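Local structure of hemolysin activator protein CdiB (Acinetobacter baumannii ACICU, 6WIL) at residues A[329-340]-A[358-369]. The protein probably exports the toxin of contact-dependent growth inhibition across the outer membrane, as the transporter of a two-partner secretion system. Numbering follows the deposited sequence.
Sequences HKTSVYGKLYHK and TSGWNLGVQHRQ
Antiparallel backbone bonding joins 329-340 to 358-369 from K330–R368 to K340–T358, each of the six hydrogen-bonded pairs making both of its N-H···O bonds; S332 N to Q366 O, for example, is 2.9 Å. Two tyrosines on the barrel's inner face lie over glycines of the partner strand. With CG between its own N and carbonyl carbon (chi1 64°), Y334 swings its ring across the strand boundary, and G364 CA meets one face, toward the rim, in a CH-pi contact 3.8 Å from the ring centroid. Y338 covers G360 similarly, with G360 N over the ring centre and G360 CA 3.9 Å from the centroid; the N362 amide crosses this ring, planes 52° apart, OD1 against CD2. On the outer face, T331 OG1 meets the edge of the H367 ring, hydrogen-bonding ND1 at 2.7 Å. H367 NE2 donates to Q369 OE1 (2.9 Å), in the ring plane, so both ring nitrogens are engaged, which should restrain ring rotation. Farther along, L337 CD2 packs on W361 CB. The strands form a hairpin of the 16-stranded barrel, flanked by 308-326 and 374-386; inside, D381 of 374-386 accepts hydrogen bonds from Y334 OH and N362 ND2. Near the strand start, K330 NZ salt-bridges E179 of helix 171-181.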
ATOM      1  N   HIS A 329      -8.361   7.378  -5.494  1.00 41.16           N
ATOM      2  CA  HIS A 329      -7.093   6.778  -5.883  1.00 58.32           C
ATOM      3  C   HIS A 329      -5.944   7.445  -5.142  1.00 45.29           C
ATOM      4  O   HIS A 329      -6.053   8.581  -4.672  1.00 47.72           O
ATOM      5  CB  HIS A 329      -6.878   6.859  -7.400  1.00 34.95           C
ATOM      6  CG  HIS A 329      -6.174   8.102  -7.853  1.00 31.99           C
ATOM      7  ND1 HIS A 329      -6.826   9.300  -8.044  1.00 38.42           N
ATOM      8  CD2 HIS A 329      -4.877   8.323  -8.172  1.00 40.91           C
ATOM      9  CE1 HIS A 329      -5.958  10.211  -8.452  1.00 40.12           C
ATOM     10  NE2 HIS A 329      -4.769   9.642  -8.539  1.00 35.17           N
ATOM     11  N   LYS A 330      -4.833   6.713  -5.054  1.00 44.99           N
ATOM     12  CA  LYS A 330      -3.596   7.206  -4.462  1.00 48.15           C
ATOM     13  C   LYS A 330      -2.428   6.562  -5.193  1.00 43.50           C
ATOM     14  O   LYS A 330      -2.365   5.334  -5.293  1.00 39.60           O
ATOM     15  CB  LYS A 330      -3.542   6.891  -2.963  1.00 41.01           C
ATOM     16  CG  LYS A 330      -2.339   7.453  -2.235  1.00 42.41           C
ATOM     17  CD  LYS A 330      -2.566   7.411  -0.728  1.00 62.50           C
ATOM     18  CE  LYS A 330      -1.276   7.638   0.039  1.00 50.17           C
ATOM     19  NZ  LYS A 330      -1.506   7.679   1.507  1.00 58.24           N
ATOM     20  N   THR A 331      -1.516   7.389  -5.707  1.00 38.61           N
ATOM     21  CA  THR A 331      -0.383   6.929  -6.497  1.00 37.42           C
ATOM     22  C   THR A 331       0.904   7.515  -5.935  1.00 40.29           C
ATOM     23  O   THR A 331       0.958   8.702  -5.599  1.00 33.33           O
ATOM     24  CB  THR A 331      -0.523   7.332  -7.977  1.00 53.60           C
ATOM     25  OG1 THR A 331      -1.749   6.815  -8.509  1.00 53.09           O
ATOM     26  CG2 THR A 331       0.645   6.794  -8.797  1.00 36.44           C
ATOM     27  N   SER A 332       1.944   6.688  -5.852  1.00 40.85           N
ATOM     28  CA  SER A 332       3.215   7.153  -5.321  1.00 38.07           C
ATOM     29  C   SER A 332       4.364   6.441  -6.021  1.00 42.90           C
ATOM     30  O   SER A 332       4.216   5.315  -6.504  1.00 37.80           O
ATOM     31  CB  SER A 332       3.291   6.941  -3.803  1.00 42.73           C
ATOM     32  OG  SER A 332       2.780   5.671  -3.441  1.00 46.92           O
ATOM     33  N   VAL A 333       5.503   7.125  -6.086  1.00 37.01           N
ATOM     34  CA  VAL A 333       6.753   6.547  -6.563  1.00 45.02           C
ATOM     35  C   VAL A 333       7.672   6.379  -5.363  1.00 52.32           C
ATOM     36  O   VAL A 333       7.617   7.158  -4.405  1.00 36.87           O
ATOM     37  CB  VAL A 333       7.419   7.416  -7.653  1.00 43.02           C
ATOM     38  CG1 VAL A 333       6.548   7.462  -8.895  1.00 44.13           C
ATOM     39  CG2 VAL A 333       7.679   8.826  -7.137  1.00 38.78           C
ATOM     40  N   TYR A 334       8.518   5.351  -5.408  1.00 44.84           N
ATOM     41  CA  TYR A 334       9.405   5.085  -4.285  1.00 46.09           C
ATOM     42  C   TYR A 334      10.780   4.667  -4.779  1.00 44.06           C
ATOM     43  O   TYR A 334      10.966   4.293  -5.941  1.00 46.87           O
ATOM     44  CB  TYR A 334       8.835   4.007  -3.349  1.00 34.86           C
ATOM     45  CG  TYR A 334       8.689   2.638  -3.970  1.00 34.66           C
ATOM     46  CD1 TYR A 334       7.524   2.280  -4.633  1.00 33.41           C
ATOM     47  CD2 TYR A 334       9.710   1.696  -3.878  1.00 42.39           C
ATOM     48  CE1 TYR A 334       7.378   1.030  -5.196  1.00 35.75           C
ATOM     49  CE2 TYR A 334       9.575   0.439  -4.445  1.00 36.60           C
ATOM     50  CZ  TYR A 334       8.404   0.113  -5.101  1.00 38.00           C
ATOM     51  OH  TYR A 334       8.249  -1.130  -5.667  1.00 45.75           O
ATOM     52  N   GLY A 335      11.745   4.748  -3.868  1.00 44.31           N
ATOM     53  CA  GLY A 335      13.081   4.236  -4.089  1.00 37.95           C
ATOM     54  C   GLY A 335      13.607   3.542  -2.849  1.00 44.77           C
ATOM     55  O   GLY A 335      13.419   4.043  -1.737  1.00 39.40           O
ATOM     56  N   LYS A 336      14.252   2.386  -3.013  1.00 54.16           N
ATOM     57  CA  LYS A 336      14.818   1.635  -1.900  1.00 33.80           C
ATOM     58  C   LYS A 336      16.327   1.517  -2.056  1.00 40.96           C
ATOM     59  O   LYS A 336      16.839   1.399  -3.171  1.00 41.09           O
ATOM     60  CB  LYS A 336      14.226   0.224  -1.800  1.00 38.59           C
ATOM     61  CG  LYS A 336      12.742   0.153  -1.516  1.00 40.82           C
ATOM     62  CD  LYS A 336      12.277  -1.294  -1.504  1.00 61.31           C
ATOM     63  CE  LYS A 336      10.761  -1.395  -1.532  1.00 69.70           C
ATOM     64  NZ  LYS A 336      10.325  -2.585  -2.325  1.00 76.52           N
ATOM     65  N   LEU A 337      17.031   1.550  -0.929  1.00 47.07           N
ATOM     66  CA  LEU A 337      18.437   1.180  -0.849  1.00 41.08           C
ATOM     67  C   LEU A 337      18.554  -0.009   0.091  1.00 44.06           C
ATOM     68  O   LEU A 337      17.991   0.017   1.190  1.00 40.57           O
ATOM     69  CB  LEU A 337      19.299   2.340  -0.347  1.00 41.22           C
ATOM     70  CG  LEU A 337      19.467   3.537  -1.280  1.00 46.46           C
ATOM     71  CD1 LEU A 337      20.553   4.455  -0.755  1.00 43.16           C
ATOM     72  CD2 LEU A 337      19.795   3.065  -2.686  1.00 58.30           C
ATOM     73  N   TYR A 338      19.272  -1.047  -0.336  1.00 50.44           N
ATOM     74  CA  TYR A 338      19.391  -2.258   0.463  1.00 44.56           C
ATOM     75  C   TYR A 338      20.828  -2.757   0.463  1.00 46.68           C
ATOM     76  O   TYR A 338      21.569  -2.571  -0.505  1.00 49.54           O
ATOM     77  CB  TYR A 338      18.452  -3.372  -0.042  1.00 40.19           C
ATOM     78  CG  TYR A 338      18.837  -3.982  -1.374  1.00 42.88           C
ATOM     79  CD1 TYR A 338      19.738  -5.039  -1.447  1.00 46.26           C
ATOM     80  CD2 TYR A 338      18.279  -3.517  -2.558  1.00 48.01           C
ATOM     81  CE1 TYR A 338      20.087  -5.602  -2.659  1.00 39.05           C
ATOM     82  CE2 TYR A 338      18.619  -4.075  -3.777  1.00 43.26           C
ATOM     83  CZ  TYR A 338      19.524  -5.116  -3.821  1.00 59.26           C
ATOM     84  OH  TYR A 338      19.864  -5.672  -5.032  1.00 59.95           O
ATOM     85  N   HIS A 339      21.204  -3.405   1.566  1.00 60.89           N
ATOM     86  CA  HIS A 339      22.480  -4.098   1.696  1.00 51.33           C
ATOM     87  C   HIS A 339      22.235  -5.431   2.388  1.00 46.51           C
ATOM     88  O   HIS A 339      21.555  -5.479   3.417  1.00 50.43           O
ATOM     89  CB  HIS A 339      23.497  -3.271   2.493  1.00 44.19           C
ATOM     90  CG  HIS A 339      24.744  -4.025   2.841  1.00 73.32           C
ATOM     91  ND1 HIS A 339      24.872  -4.753   4.004  1.00 84.76           N
ATOM     92  CD2 HIS A 339      25.915  -4.169   2.176  1.00 65.71           C
ATOM     93  CE1 HIS A 339      26.069  -5.311   4.044  1.00 58.52           C
ATOM     94  NE2 HIS A 339      26.721  -4.973   2.946  1.00 65.49           N
ATOM     95  N   LYS A 340      22.781  -6.504   1.821  1.00 51.11           N
ATOM     96  CA  LYS A 340      22.639  -7.850   2.359  1.00 40.53           C
ATOM     97  C   LYS A 340      24.008  -8.454   2.625  1.00 47.78           C
ATOM     98  O   LYS A 340      24.969  -8.190   1.895  1.00 51.44           O
ATOM     99  CB  LYS A 340      21.871  -8.766   1.403  1.00 49.48           C
ATOM    100  CG  LYS A 340      20.411  -8.961   1.743  1.00 66.01           C
ATOM    101  CD  LYS A 340      19.924 -10.347   1.327  1.00 77.48           C
ATOM    102  CE  LYS A 340      20.470 -11.433   2.252  1.00 59.26           C
ATOM    103  NZ  LYS A 340      19.977 -12.791   1.885  1.00 68.29           N
ATOM    104  N   THR A 358      25.835  -8.305  -0.759  1.00 50.09           N
ATOM    105  CA  THR A 358      25.199  -7.688  -1.914  1.00 48.48           C
ATOM    106  C   THR A 358      24.590  -6.353  -1.510  1.00 51.83           C
ATOM    107  O   THR A 358      24.307  -6.101  -0.335  1.00 52.99           O
ATOM    108  CB  THR A 358      24.110  -8.584  -2.536  1.00 50.00           C
ATOM    109  OG1 THR A 358      22.965  -8.623  -1.676  1.00 57.25           O
ATOM    110  CG2 THR A 358      24.627 -10.005  -2.753  1.00 62.80           C
ATOM    111  N   SER A 359      24.394  -5.494  -2.505  1.00 59.09           N
ATOM    112  CA  SER A 359      23.778  -4.192  -2.289  1.00 51.73           C
ATOM    113  C   SER A 359      23.180  -3.722  -3.605  1.00 53.90           C
ATOM    114  O   SER A 359      23.563  -4.187  -4.681  1.00 50.15           O
ATOM    115  CB  SER A 359      24.786  -3.168  -1.763  1.00 41.02           C
ATOM    116  OG  SER A 359      25.593  -2.675  -2.818  1.00 61.54           O
ATOM    117  N   GLY A 360      22.240  -2.793  -3.507  1.00 50.32           N
ATOM    118  CA  GLY A 360      21.608  -2.272  -4.702  1.00 43.56           C
ATOM    119  C   GLY A 360      20.513  -1.286  -4.374  1.00 43.12           C
ATOM    120  O   GLY A 360      20.411  -0.795  -3.249  1.00 34.20           O
ATOM    121  N   TRP A 361      19.685  -1.000  -5.376  1.00 52.67           N
ATOM    122  CA  TRP A 361      18.601  -0.045  -5.220  1.00 36.74           C
ATOM    123  C   TRP A 361      17.359  -0.543  -5.941  1.00 39.91           C
ATOM    124  O   TRP A 361      17.432  -1.334  -6.885  1.00 49.68           O
ATOM    125  CB  TRP A 361      18.993   1.348  -5.735  1.00 41.52           C
ATOM    126  CG  TRP A 361      19.660   1.344  -7.074  1.00 54.72           C
ATOM    127  CD1 TRP A 361      21.000   1.290  -7.319  1.00 54.41           C
ATOM    128  CD2 TRP A 361      19.019   1.405  -8.355  1.00 50.30           C
ATOM    129  NE1 TRP A 361      21.234   1.313  -8.673  1.00 57.87           N
ATOM    130  CE2 TRP A 361      20.035   1.384  -9.331  1.00 54.77           C
ATOM    131  CE3 TRP A 361      17.687   1.476  -8.770  1.00 57.67           C
ATOM    132  CZ2 TRP A 361      19.760   1.428 -10.697  1.00 66.14           C
ATOM    133  CZ3 TRP A 361      17.415   1.521 -10.126  1.00 57.12           C
ATOM    134  CH2 TRP A 361      18.447   1.498 -11.073  1.00 64.15           C
ATOM    135  N   ASN A 362      16.208  -0.079  -5.464  1.00 50.06           N
ATOM    136  CA  ASN A 362      14.917  -0.362  -6.073  1.00 42.01           C
ATOM    137  C   ASN A 362      14.256   0.945  -6.472  1.00 45.84           C
ATOM    138  O   ASN A 362      14.323   1.935  -5.737  1.00 45.80           O
ATOM    139  CB  ASN A 362      13.986  -1.122  -5.116  1.00 47.72           C
ATOM    140  CG  ASN A 362      14.411  -2.556  -4.898  1.00 47.31           C
ATOM    141  OD1 ASN A 362      15.313  -2.835  -4.107  1.00 47.55           O
ATOM    142  ND2 ASN A 362      13.750  -3.478  -5.584  1.00 39.76           N
ATOM    143  N   LEU A 363      13.626   0.942  -7.640  1.00 49.05           N
ATOM    144  CA  LEU A 363      12.762   2.026  -8.080  1.00 39.00           C
ATOM    145  C   LEU A 363      11.410   1.429  -8.429  1.00 38.76           C
ATOM    146  O   LEU A 363      11.337   0.378  -9.071  1.00 45.64           O
ATOM    147  CB  LEU A 363      13.343   2.768  -9.289  1.00 36.35           C
ATOM    148  CG  LEU A 363      14.452   3.781  -8.988  1.00 56.98           C
ATOM    149  CD1 LEU A 363      14.978   4.410 -10.273  1.00 66.37           C
ATOM    150  CD2 LEU A 363      13.947   4.853  -8.029  1.00 42.09           C
ATOM    151  N   GLY A 364      10.343   2.084  -7.990  1.00 37.87           N
ATOM    152  CA  GLY A 364       9.030   1.528  -8.253  1.00 34.24           C
ATOM    153  C   GLY A 364       7.932   2.557  -8.124  1.00 33.05           C
ATOM    154  O   GLY A 364       8.158   3.715  -7.761  1.00 40.78           O
ATOM    155  N   VAL A 365       6.723   2.102  -8.428  1.00 30.35           N
ATOM    156  CA  VAL A 365       5.515   2.908  -8.346  1.00 40.54           C
ATOM    157  C   VAL A 365       4.409   2.024  -7.794  1.00 39.86           C
ATOM    158  O   VAL A 365       4.316   0.840  -8.138  1.00 42.20           O
ATOM    159  CB  VAL A 365       5.128   3.498  -9.720  1.00 37.41           C
ATOM    160  CG1 VAL A 365       5.104   2.408 -10.779  1.00 33.12           C
ATOM    161  CG2 VAL A 365       3.777   4.206  -9.649  1.00 34.20           C
ATOM    162  N   GLN A 366       3.591   2.583  -6.912  1.00 46.79           N
ATOM    163  CA  GLN A 366       2.449   1.869  -6.375  1.00 45.77           C
ATOM    164  C   GLN A 366       1.202   2.724  -6.535  1.00 38.13           C
ATOM    165  O   GLN A 366       1.263   3.956  -6.538  1.00 34.02           O
ATOM    166  CB  GLN A 366       2.663   1.478  -4.904  1.00 34.93           C
ATOM    167  CG  GLN A 366       3.244   2.573  -4.036  1.00 42.85           C
ATOM    168  CD  GLN A 366       3.595   2.084  -2.641  1.00 64.91           C
ATOM    169  OE1 GLN A 366       3.654   0.879  -2.389  1.00 56.75           O
ATOM    170  NE2 GLN A 366       3.832   3.020  -1.728  1.00 48.18           N
ATOM    171  N   HIS A 367       0.071   2.043  -6.681  1.00 39.30           N
ATOM    172  CA  HIS A 367      -1.210   2.668  -6.948  1.00 37.60           C
ATOM    173  C   HIS A 367      -2.273   1.945  -6.140  1.00 51.67           C
ATOM    174  O   HIS A 367      -2.210   0.724  -5.972  1.00 49.92           O
ATOM    175  CB  HIS A 367      -1.553   2.610  -8.444  1.00 41.78           C
ATOM    176  CG  HIS A 367      -2.877   3.217  -8.790  1.00 35.30           C
ATOM    177  ND1 HIS A 367      -3.027   4.554  -9.087  1.00 44.28           N
ATOM    178  CD2 HIS A 367      -4.110   2.667  -8.891  1.00 43.07           C
ATOM    179  CE1 HIS A 367      -4.297   4.803  -9.354  1.00 44.02           C
ATOM    180  NE2 HIS A 367      -4.976   3.676  -9.238  1.00 43.55           N
ATOM    181  N   ARG A 368      -3.232   2.705  -5.628  1.00 48.37           N
ATOM    182  CA  ARG A 368      -4.414   2.151  -4.991  1.00 48.62           C
ATOM    183  C   ARG A 368      -5.630   2.833  -5.599  1.00 48.54           C
ATOM    184  O   ARG A 368      -5.607   4.040  -5.853  1.00 47.74           O
ATOM    185  CB  ARG A 368      -4.382   2.340  -3.463  1.00 42.37           C
ATOM    186  CG  ARG A 368      -5.310   1.388  -2.722  1.00 62.49           C
ATOM    187  CD  ARG A 368      -5.393   1.675  -1.229  1.00 68.02           C
ATOM    188  NE  ARG A 368      -4.094   1.629  -0.566  1.00 79.52           N
ATOM    189  CZ  ARG A 368      -3.482   2.691  -0.052  1.00 66.60           C
ATOM    190  NH1 ARG A 368      -4.056   3.883  -0.117  1.00 60.76           N
ATOM    191  NH2 ARG A 368      -2.299   2.558   0.535  1.00 58.97           N
ATOM    192  N   GLN A 369      -6.679   2.056  -5.859  1.00 54.48           N
ATOM    193  CA  GLN A 369      -7.857   2.560  -6.549  1.00 51.08           C
ATOM    194  C   GLN A 369      -9.110   2.031  -5.868  1.00 52.19           C
ATOM    195  O   GLN A 369      -9.182   0.851  -5.515  1.00 48.93           O
ATOM    196  CB  GLN A 369      -7.855   2.151  -8.030  1.00 42.07           C
ATOM    197  CG  GLN A 369      -9.061   2.639  -8.826  1.00 60.26           C
ATOM    198  CD  GLN A 369      -8.842   4.002  -9.452  1.00 54.53           C
ATOM    199  OE1 GLN A 369      -7.760   4.297  -9.961  1.00 55.13           O
ATOM    200  NE2 GLN A 369      -9.872   4.840  -9.418  1.00 63.17           N
TER